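Local coordinates for bifunctional protein FolD (Thermus thermophilus, PDB 6V6Y), which binds NADP and probably catalyses the oxidation of 5,10-methylenetetrahydrofolate to 5,10-methenyltetrahydrofolate and the hydrolysis of that product to 10-formyltetrahydrofolate, at residues A[52-56]-A[57-61]; A[64-67]-A[68-72]; A[76-79]-A[80-83]; A[101-104]-A[105-109]. All coordinates share one frame; numbering follows the deposited sequence.

Contact 1: residues A[52-56]-A[57-61]; sequences KRARA and LGYRS
A Schellman motif ends helix 41-57, with Ala-54 O taking the N-H of Tyr-59 and Arg-55 O that of Gly-58; the chain then enters strand 60-66 of a beta-alpha-beta unit. The bond from Tyr-59 N to Ala-54 O measures 2.9 Å. That from Gly-58 N to Arg-55 O is 2.8 Å, its donor standing well above the carbonyl plane. One residue earlier, Leu-57 N still makes the helical bond to Arg-53 O at 3.0 Å. The reversal rests on the positive phi of Gly-58 (100°), at which a beta carbon would be jammed against the preceding carbonyl oxygen. Past the turn, Tyr-59 CB sits 3.3 Å from Ala-54 O, while Leu-57 CD1 lies over one face of the tyrosine ring, toward its rim. Leu-57 and Tyr-59 both reach Ile-19 of helix 8-24, and Tyr-59 OH is hydrogen-bonded to Met-266 O of helix 257-276. On the strand, Ser-61 CB approaches Ala-54 CB to 3.6 Å. Asp-51, a turn earlier on the helix, links the strand to it, accepting a hydrogen bond from Ser-61 OG and forming a salt bridge with Arg-55 NH1. The Arg-55 chain bends at chi3 (126°), which brings its flat end beside Ser-61, whose O lies over the centre of one guanidinium face, 3.5 Å from Arg-55 CZ.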
loop_
_atom_site.group_PDB
_atom_site.type_symbol
_atom_site.label_atom_id
_atom_site.label_comp_id
_atom_site.label_asym_id
_atom_site.label_seq_id
_atom_site.Cartn_x
_atom_site.Cartn_y
_atom_site.Cartn_z
ATOM N N LYS A 52 -4.693 29.990 6.974
ATOM C CA LYS A 52 -4.025 31.203 6.508
ATOM C C LYS A 52 -3.535 31.064 5.070
ATOM O O LYS A 52 -3.654 31.997 4.266
ATOM C CB LYS A 52 -2.856 31.536 7.432
ATOM C CG LYS A 52 -1.942 32.613 6.879
ATOM C CD LYS A 52 -1.002 33.180 7.953
ATOM C CE LYS A 52 -0.047 34.207 7.351
ATOM N NZ LYS A 52 1.222 34.302 8.135
ATOM N N ARG A 53 -2.987 29.909 4.723
ATOM C CA ARG A 53 -2.471 29.756 3.371
ATOM C C ARG A 53 -3.597 29.562 2.359
ATOM O O ARG A 53 -3.533 30.084 1.236
ATOM C CB ARG A 53 -1.490 28.588 3.319
ATOM C CG ARG A 53 -1.215 28.189 1.891
ATOM C CD ARG A 53 -0.432 29.327 1.176
ATOM N NE ARG A 53 0.884 29.554 1.771
ATOM C CZ ARG A 53 1.769 30.453 1.334
ATOM N NH1 ARG A 53 1.478 31.224 0.285
ATOM N NH2 ARG A 53 2.952 30.575 1.939
ATOM N N ALA A 54 -4.622 28.793 2.719
ATOM C CA ALA A 54 -5.759 28.666 1.824
ATOM C C ALA A 54 -6.364 30.037 1.525
ATOM O O ALA A 54 -6.680 30.355 0.372
ATOM C CB ALA A 54 -6.802 27.725 2.434
ATOM N N ARG A 55 -6.513 30.871 2.550
ATOM C CA ARG A 55 -7.110 32.184 2.325
ATOM C C ARG A 55 -6.182 33.056 1.493
ATOM O O ARG A 55 -6.627 33.706 0.542
ATOM C CB ARG A 55 -7.465 32.828 3.667
ATOM C CG ARG A 55 -8.736 32.234 4.256
ATOM C CD ARG A 55 -8.887 32.499 5.747
ATOM N NE ARG A 55 -10.181 33.124 5.959
ATOM C CZ ARG A 55 -11.019 32.868 6.951
ATOM N NH1 ARG A 55 -10.732 31.970 7.876
ATOM N NH2 ARG A 55 -12.160 33.520 7.002
ATOM N N ALA A 56 -4.875 33.006 1.775
ATOM C CA ALA A 56 -3.915 33.754 0.967
ATOM C C ALA A 56 -3.988 33.364 -0.502
ATOM O O ALA A 56 -3.764 34.207 -1.377
ATOM C CB ALA A 56 -2.500 33.551 1.505
ATOM N N LEU A 57 -4.301 32.108 -0.801
ATOM C CA LEU A 57 -4.435 31.709 -2.195
ATOM C C LEU A 57 -5.728 32.208 -2.823
ATOM O O LEU A 57 -5.844 32.178 -4.055
ATOM C CB LEU A 57 -4.387 30.182 -2.332
ATOM C CG LEU A 57 -3.061 29.438 -2.178
ATOM C CD1 LEU A 57 -3.313 27.951 -2.368
ATOM C CD2 LEU A 57 -2.037 29.946 -3.177
ATOM N N GLY A 58 -6.703 32.625 -2.010
ATOM C CA GLY A 58 -8.026 32.964 -2.497
ATOM C C GLY A 58 -9.082 31.893 -2.322
ATOM O O GLY A 58 -10.190 32.044 -2.854
ATOM N N TYR A 59 -8.779 30.813 -1.607
ATOM C CA TYR A 59 -9.781 29.794 -1.346
ATOM C C TYR A 59 -10.831 30.327 -0.378
ATOM O O TYR A 59 -10.568 31.221 0.432
ATOM C CB TYR A 59 -9.146 28.542 -0.731
ATOM C CG TYR A 59 -8.288 27.683 -1.640
ATOM C CD1 TYR A 59 -7.975 28.076 -2.936
ATOM C CD2 TYR A 59 -7.771 26.469 -1.179
ATOM C CE1 TYR A 59 -7.178 27.284 -3.752
ATOM C CE2 TYR A 59 -6.979 25.668 -1.985
ATOM C CZ TYR A 59 -6.679 26.078 -3.267
ATOM O OH TYR A 59 -5.892 25.274 -4.060
ATOM N N ARG A 60 -12.026 29.753 -0.450
ATOM C CA ARG A 60 -12.953 29.828 0.672
ATOM C C ARG A 60 -12.461 28.822 1.711
ATOM O O ARG A 60 -12.443 27.614 1.453
ATOM C CB ARG A 60 -14.383 29.532 0.224
ATOM C CG ARG A 60 -14.855 30.303 -1.038
ATOM C CD ARG A 60 -16.303 29.921 -1.486
ATOM N NE ARG A 60 -16.350 28.704 -2.323
ATOM C CZ ARG A 60 -17.465 28.026 -2.636
ATOM N NH1 ARG A 60 -18.647 28.433 -2.183
ATOM N NH2 ARG A 60 -17.404 26.924 -3.390
ATOM N N SER A 61 -12.018 29.303 2.868
ATOM C CA SER A 61 -11.476 28.424 3.888
ATOM C C SER A 61 -12.121 28.720 5.229
ATOM O O SER A 61 -12.176 29.873 5.664
ATOM C CB SER A 61 -9.955 28.557 4.006
ATOM O OG SER A 61 -9.477 27.834 5.137
#

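Contact 2: residues A[64-67]-A[68-72]; sequences EVYP and EDLPE
The Tyr-66 ring meets Leu-70 CD2 obliquely at its root and Glu-64 OE2 at its far edge, in the ring plane. Leu-70 CD2 lies 4.0 Å from Tyr-66 CB and 4.1 Å from Tyr-66 CG, a light apolar touch by one methyl branch. With CG trans to its own N (chi1 -176°), the leucine sends CD2 toward the root of the tyrosine. The turn is a type I beta turn from Pro-67 to Leu-70, closed by a bond of 3.3 Å from Leu-70 N to Pro-67 O. Its donor stands above the carbonyl plane rather than on a lone pair. Leu-70 CB also rests 3.5 Å from Pro-67 O. Asp-69 OD1 comes within 3.5 Å of Pro-67 CB, the aspartate having turned its carboxylate back toward the proline ring. The turn leads from strand 60-66 to helix 72-84, with Pro-71 at the N-cap, and Leu-70 O accepts a hydrogen bond from His-100 NE2. At the strand end, Tyr-66 OH donates a short bond of 2.6 Å to Glu-64 OE2, meeting that oxygen on its anti side. The other carboxylate oxygen, Glu-64 OE1, forms salt bridges with Arg-78 and Arg-33. Two arginines beside the carboxylate would be expected to keep it ionised and thus a strong acceptor for the phenol.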
loop_
_atom_site.group_PDB
_atom_site.type_symbol
_atom_site.label_atom_id
_atom_site.label_comp_id
_atom_site.label_asym_id
_atom_site.label_seq_id
_atom_site.Cartn_x
_atom_site.Cartn_y
_atom_site.Cartn_z
ATOM N N GLU A 64 -13.889 24.884 11.497
ATOM C CA GLU A 64 -14.999 24.606 12.405
ATOM C C GLU A 64 -14.414 23.989 13.663
ATOM O O GLU A 64 -13.956 22.844 13.644
ATOM C CB GLU A 64 -16.038 23.679 11.780
ATOM C CG GLU A 64 -16.444 24.070 10.396
ATOM C CD GLU A 64 -17.665 23.318 9.913
ATOM O OE1 GLU A 64 -18.168 23.668 8.819
ATOM O OE2 GLU A 64 -18.121 22.379 10.619
ATOM N N VAL A 65 -14.398 24.761 14.741
ATOM C CA VAL A 65 -13.883 24.314 16.026
ATOM C C VAL A 65 -15.054 23.835 16.861
ATOM O O VAL A 65 -16.062 24.545 16.998
ATOM C CB VAL A 65 -13.126 25.435 16.751
ATOM C CG1 VAL A 65 -12.564 24.906 18.050
ATOM C CG2 VAL A 65 -12.028 25.977 15.868
ATOM N N TYR A 66 -14.932 22.634 17.409
ATOM C CA TYR A 66 -15.915 22.085 18.320
ATOM C C TYR A 66 -15.269 21.821 19.674
ATOM O O TYR A 66 -14.036 21.797 19.792
ATOM C CB TYR A 66 -16.519 20.802 17.736
ATOM C CG TYR A 66 -17.266 21.066 16.454
ATOM C CD1 TYR A 66 -16.609 21.008 15.229
ATOM C CD2 TYR A 66 -18.628 21.416 16.469
ATOM C CE1 TYR A 66 -17.274 21.267 14.047
ATOM C CE2 TYR A 66 -19.314 21.682 15.280
ATOM C CZ TYR A 66 -18.623 21.604 14.073
ATOM O OH TYR A 66 -19.260 21.860 12.882
ATOM N N PRO A 67 -16.068 21.662 20.729
ATOM C CA PRO A 67 -15.495 21.267 22.021
ATOM C C PRO A 67 -14.815 19.906 21.940
ATOM O O PRO A 67 -15.093 19.079 21.069
ATOM C CB PRO A 67 -16.708 21.231 22.959
ATOM C CG PRO A 67 -17.897 21.187 22.058
ATOM C CD PRO A 67 -17.508 21.940 20.832
ATOM N N GLU A 68 -13.893 19.691 22.871
ATOM C CA GLU A 68 -13.198 18.412 22.938
ATOM C C GLU A 68 -14.168 17.251 23.146
ATOM O O GLU A 68 -13.983 16.169 22.575
ATOM C CB GLU A 68 -12.163 18.466 24.055
ATOM C CG GLU A 68 -11.756 17.122 24.589
ATOM C CD GLU A 68 -10.268 17.027 24.810
ATOM O OE1 GLU A 68 -9.642 18.076 25.091
ATOM O OE2 GLU A 68 -9.727 15.901 24.700
ATOM N N ASP A 69 -15.218 17.456 23.943
ATOM C CA ASP A 69 -16.152 16.389 24.288
ATOM C C ASP A 69 -17.285 16.241 23.285
ATOM O O ASP A 69 -18.333 15.677 23.627
ATOM C CB ASP A 69 -16.714 16.598 25.704
ATOM C CG ASP A 69 -17.660 17.805 25.815
ATOM O OD1 ASP A 69 -17.868 18.534 24.816
ATOM O OD2 ASP A 69 -18.201 18.031 26.921
ATOM N N LEU A 70 -17.115 16.737 22.068
ATOM C CA LEU A 70 -18.118 16.495 21.047
ATOM C C LEU A 70 -18.300 14.987 20.866
ATOM O O LEU A 70 -17.305 14.257 20.765
ATOM C CB LEU A 70 -17.716 17.150 19.730
ATOM C CG LEU A 70 -18.758 17.043 18.613
ATOM C CD1 LEU A 70 -19.843 18.096 18.781
ATOM C CD2 LEU A 70 -18.110 17.167 17.245
ATOM N N PRO A 71 -19.531 14.479 20.860
ATOM C CA PRO A 71 -19.736 13.045 20.605
ATOM C C PRO A 71 -19.404 12.677 19.167
ATOM O O PRO A 71 -19.600 13.467 18.236
ATOM C CB PRO A 71 -21.229 12.841 20.887
ATOM C CG PRO A 71 -21.838 14.196 20.685
ATOM C CD PRO A 71 -20.798 15.193 21.107
ATOM N N GLU A 72 -18.918 11.444 18.981
ATOM C CA GLU A 72 -18.514 11.043 17.639
ATOM C C GLU A 72 -19.710 10.995 16.694
ATOM O O GLU A 72 -19.548 11.179 15.481
ATOM C CB GLU A 72 -17.768 9.701 17.685
ATOM C CG GLU A 72 -18.597 8.486 17.361
ATOM C CD GLU A 72 -17.757 7.222 17.170
ATOM O OE1 GLU A 72 -16.534 7.241 17.433
ATOM O OE2 GLU A 72 -18.323 6.201 16.747
#

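Contact 3: residues A[76-79]-A[80-83]; sequences LERI and AALN
Arg-78 reaches forward along its helix to lie over Leu-82, one turn ahead. From CB the chain first runs trans to the backbone N (chi1 -177°) and then bends sharply at chi2 (48°), which swings its end toward the C-terminal turn. Arg-78 NE comes down 3.8 Å from Leu-82 CD2; Arg-78 CZ and Arg-78 NH2 each stand 3.6 Å from the same methyl, which therefore sits over the centre of one guanidinium face. Arg-78 NH1 reaches Ala-81 CB at 4.0 Å, obliquely. The flat group is thus laid on a hydrocarbon surface while its NH2 makes a salt bridge with Glu-64 on strand 60-66. Helix 72-84, to which all of this belongs, is the crossover of a beta-alpha-beta unit between the parallel strands 60-66 and 90-93, and Leu-82 and Ile-79 both pack on Ile-35 of strand 31-37, which lies between those two. Regular helical bonds run beneath the side chains, among them Leu-82 N to Arg-78 O (2.8 Å) and Asn-83 N to Ile-79 O (2.7 Å). Ile-79 and Asn-83 lie side by side and point the same way, with Ile-79 CG2 3.8 Å from Asn-83 ND2. The amide beyond this methyl has a partner for each of its polar atoms: Asn-83 OD1 accepts from His-111 N, and Asn-83 ND2 probably donates to Ala-109 O.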
loop_
_atom_site.group_PDB
_atom_site.type_symbol
_atom_site.label_atom_id
_atom_site.label_comp_id
_atom_site.label_asym_id
_atom_site.label_seq_id
_atom_site.Cartn_x
_atom_site.Cartn_y
_atom_site.Cartn_z
ATOM N N LEU A 76 -19.782 12.733 12.981
ATOM C CA LEU A 76 -20.179 12.027 11.768
ATOM C C LEU A 76 -21.357 12.710 11.090
ATOM O O LEU A 76 -21.431 12.750 9.854
ATOM C CB LEU A 76 -20.528 10.568 12.091
ATOM C CG LEU A 76 -19.376 9.681 12.554
ATOM C CD1 LEU A 76 -19.887 8.351 13.100
ATOM C CD2 LEU A 76 -18.399 9.468 11.415
ATOM N N GLU A 77 -22.304 13.230 11.874
ATOM C CA GLU A 77 -23.396 14.008 11.291
ATOM C C GLU A 77 -22.859 15.237 10.557
ATOM O O GLU A 77 -23.254 15.520 9.415
ATOM C CB GLU A 77 -24.385 14.412 12.385
ATOM C CG GLU A 77 -25.786 14.749 11.887
ATOM C CD GLU A 77 -26.673 15.317 12.994
ATOM O OE1 GLU A 77 -27.403 16.299 12.718
ATOM O OE2 GLU A 77 -26.636 14.781 14.131
ATOM N N ARG A 78 -21.943 15.974 11.192
ATOM C CA ARG A 78 -21.406 17.169 10.550
ATOM C C ARG A 78 -20.718 16.826 9.238
ATOM O O ARG A 78 -20.952 17.483 8.214
ATOM C CB ARG A 78 -20.440 17.892 11.475
ATOM C CG ARG A 78 -19.913 19.187 10.869
ATOM C CD ARG A 78 -21.058 20.046 10.295
ATOM N NE ARG A 78 -20.605 21.356 9.809
ATOM C CZ ARG A 78 -21.374 22.182 9.099
ATOM N NH1 ARG A 78 -22.618 21.824 8.803
ATOM N NH2 ARG A 78 -20.909 23.357 8.682
ATOM N N ILE A 79 -19.871 15.787 9.251
ATOM C CA ILE A 79 -19.191 15.351 8.031
ATOM C C ILE A 79 -20.195 14.974 6.947
ATOM O O ILE A 79 -20.016 15.317 5.771
ATOM C CB ILE A 79 -18.229 14.185 8.342
ATOM C CG1 ILE A 79 -17.066 14.683 9.199
ATOM C CG2 ILE A 79 -17.731 13.540 7.048
ATOM C CD1 ILE A 79 -16.363 13.598 9.949
ATOM N N ALA A 80 -21.260 14.248 7.312
ATOM C CA ALA A 80 -22.276 13.901 6.321
ATOM C C ALA A 80 -22.922 15.156 5.748
ATOM O O ALA A 80 -23.137 15.258 4.531
ATOM C CB ALA A 80 -23.336 12.990 6.937
ATOM N N ALA A 81 -23.221 16.131 6.610
ATOM C CA ALA A 81 -23.734 17.414 6.137
ATOM C C ALA A 81 -22.767 18.063 5.154
ATOM O O ALA A 81 -23.186 18.567 4.105
ATOM C CB ALA A 81 -23.993 18.338 7.326
ATOM N N LEU A 82 -21.458 18.043 5.468
ATOM C CA LEU A 82 -20.473 18.641 4.568
ATOM C C LEU A 82 -20.281 17.817 3.296
ATOM O O LEU A 82 -20.007 18.387 2.231
ATOM C CB LEU A 82 -19.137 18.823 5.292
ATOM C CG LEU A 82 -19.102 19.737 6.512
ATOM C CD1 LEU A 82 -17.710 19.750 7.150
ATOM C CD2 LEU A 82 -19.543 21.154 6.134
ATOM N N ASN A 83 -20.400 16.484 3.380
ATOM C CA ASN A 83 -20.348 15.659 2.170
ATOM C C ASN A 83 -21.426 16.067 1.180
ATOM O O ASN A 83 -21.181 16.135 -0.031
ATOM C CB ASN A 83 -20.516 14.175 2.508
ATOM C CG ASN A 83 -19.253 13.540 3.061
ATOM O OD1 ASN A 83 -18.127 14.005 2.815
ATOM N ND2 ASN A 83 -19.436 12.467 3.822
#

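Contact 4: residues A[101-104]-A[105-109]; sequences IRTQ and RVLEA
Glu-108 OE2 is gripped by two donors, Gln-104 NE2 one helical turn back and Arg-126 NE of the second subunit, the latter in a salt bridge. The bond from Gln-104 NE2 to Glu-108 OE2 is 3.1 Å long and fairly straight (157°). The oxygen lies close to the amide plane of Gln-104, but the donor approaches from above the carboxylate plane, the two flat groups being turned 63° against each other. The glutamine chain is extended beyond CG and runs alongside that of Glu-108, pointing the same way. Arg-126 of the neighbour also packs on Gln-104, so the pair faces the dimer partner. Below them Glu-108 N bonds to Gln-104 O at 2.9 Å. These residues form the short helix 103-109, with Arg-102 at its N-cap; Arg-102 O accepts Val-106 N at 3.1 Å, and Thr-103 O accepts Leu-107 N. On the buried side, Ile-101 CG2 meets Val-106 CG2 at 3.6 Å. Leu-107 CD1 lies 3.8 Å from Thr-103 CG2, the two side chains running alongside each other. The Arg-102 and Arg-105 side chains also run together, their guanidinium planes 40° apart. Arg-102 NH2 comes up at the edge of the Arg-105 guanidinium, 3.2 Å from Arg-105 NE. Both atoms are donors, and the closeness of like charges is probably eased by Glu-72, whose carboxylate forms a salt bridge with Arg-102 NH1.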
loop_
_atom_site.group_PDB
_atom_site.type_symbol
_atom_site.label_atom_id
_atom_site.label_comp_id
_atom_site.label_asym_id
_atom_site.label_seq_id
_atom_site.Cartn_x
_atom_site.Cartn_y
_atom_site.Cartn_z
ATOM N N ILE A 101 -13.374 9.003 20.386
ATOM C CA ILE A 101 -13.771 9.050 18.983
ATOM C C ILE A 101 -12.922 8.057 18.201
ATOM O O ILE A 101 -11.694 8.029 18.350
ATOM C CB ILE A 101 -13.630 10.475 18.409
ATOM C CG1 ILE A 101 -14.735 11.366 18.993
ATOM C CG2 ILE A 101 -13.651 10.458 16.878
ATOM C CD1 ILE A 101 -15.066 12.581 18.183
ATOM N N ARG A 102 -13.583 7.244 17.372
ATOM C CA ARG A 102 -12.915 6.242 16.547
ATOM C C ARG A 102 -12.405 6.905 15.268
ATOM O O ARG A 102 -13.182 7.174 14.342
ATOM C CB ARG A 102 -13.869 5.089 16.233
ATOM C CG ARG A 102 -14.213 4.195 17.432
ATOM C CD ARG A 102 -15.735 4.089 17.653
ATOM N NE ARG A 102 -16.424 3.593 16.461
ATOM C CZ ARG A 102 -17.711 3.251 16.414
ATOM N NH1 ARG A 102 -18.471 3.357 17.501
ATOM N NH2 ARG A 102 -18.239 2.810 15.274
ATOM N N THR A 103 -11.091 7.130 15.206
ATOM C CA THR A 103 -10.495 7.903 14.117
ATOM C C THR A 103 -10.775 7.274 12.752
ATOM O O THR A 103 -11.257 7.954 11.837
ATOM C CB THR A 103 -8.995 8.057 14.373
ATOM O OG1 THR A 103 -8.821 8.806 15.582
ATOM C CG2 THR A 103 -8.306 8.782 13.237
ATOM N N GLN A 104 -10.487 5.976 12.595
ATOM C CA GLN A 104 -10.778 5.293 11.334
ATOM C C GLN A 104 -12.229 5.523 10.912
ATOM O O GLN A 104 -12.512 5.819 9.744
ATOM C CB GLN A 104 -10.456 3.786 11.458
ATOM C CG GLN A 104 -11.308 2.834 10.570
ATOM C CD GLN A 104 -10.878 1.334 10.631
ATOM O OE1 GLN A 104 -10.260 0.875 11.602
ATOM N NE2 GLN A 104 -11.208 0.583 9.579
ATOM N N ARG A 105 -13.157 5.442 11.864
ATOM C CA ARG A 105 -14.565 5.627 11.545
ATOM C C ARG A 105 -14.835 7.036 11.018
ATOM O O ARG A 105 -15.621 7.212 10.079
ATOM C CB ARG A 105 -15.413 5.329 12.781
ATOM C CG ARG A 105 -16.901 5.421 12.532
ATOM C CD ARG A 105 -17.543 4.057 12.378
ATOM N NE ARG A 105 -19.007 4.124 12.450
ATOM C CZ ARG A 105 -19.804 4.557 11.467
ATOM N NH1 ARG A 105 -19.289 4.981 10.314
ATOM N NH2 ARG A 105 -21.126 4.571 11.636
ATOM N N VAL A 106 -14.171 8.048 11.584
ATOM C CA VAL A 106 -14.370 9.426 11.131
ATOM C C VAL A 106 -13.782 9.623 9.737
ATOM O O VAL A 106 -14.442 10.160 8.835
ATOM C CB VAL A 106 -13.761 10.413 12.141
ATOM C CG1 VAL A 106 -13.572 11.798 11.506
ATOM C CG2 VAL A 106 -14.625 10.482 13.386
ATOM N N LEU A 107 -12.532 9.192 9.545
ATOM C CA LEU A 107 -11.863 9.352 8.256
ATOM C C LEU A 107 -12.620 8.638 7.142
ATOM O O LEU A 107 -12.745 9.166 6.030
ATOM C CB LEU A 107 -10.417 8.834 8.353
ATOM C CG LEU A 107 -9.539 9.611 9.340
ATOM C CD1 LEU A 107 -8.085 9.080 9.419
ATOM C CD2 LEU A 107 -9.552 11.081 8.958
ATOM N N GLU A 108 -13.126 7.428 7.414
ATOM C CA GLU A 108 -13.896 6.701 6.404
ATOM C C GLU A 108 -15.248 7.348 6.115
ATOM O O GLU A 108 -15.853 7.048 5.076
ATOM C CB GLU A 108 -14.099 5.244 6.834
ATOM C CG GLU A 108 -12.791 4.443 6.900
ATOM C CD GLU A 108 -13.018 2.933 6.941
ATOM O OE1 GLU A 108 -14.193 2.497 6.919
ATOM O OE2 GLU A 108 -12.019 2.181 6.999
ATOM N N ALA A 109 -15.729 8.233 6.997
ATOM C CA ALA A 109 -16.976 8.954 6.736
ATOM C C ALA A 109 -16.810 10.070 5.715
ATOM O O ALA A 109 -17.789 10.446 5.066
ATOM C CB ALA A 109 -17.539 9.541 8.028
#

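All four contacts are local and follow one another in series without crossing or nesting. Contact 1 turns helix 41-57 into strand 60-66; contact 2 leads from that strand to helix 72-84, whose later turns form contact 3; contact 4 takes in the N-cap and all of helix 103-109. Contact 1 is joined to contact 2 only through the strand they share. The salt bridge of Glu-64 with Arg-78 joins contacts 2 and 3, that of Glu-72 with Arg-102 contacts 2 and 4, and Leu-76 and Ile-79 meet Ala-109 and Val-106 between contacts 3 and 4. Together they lay helix 72-84 on the three-stranded sheet of the catalytic domain, with helix 103-109 packed on that helix.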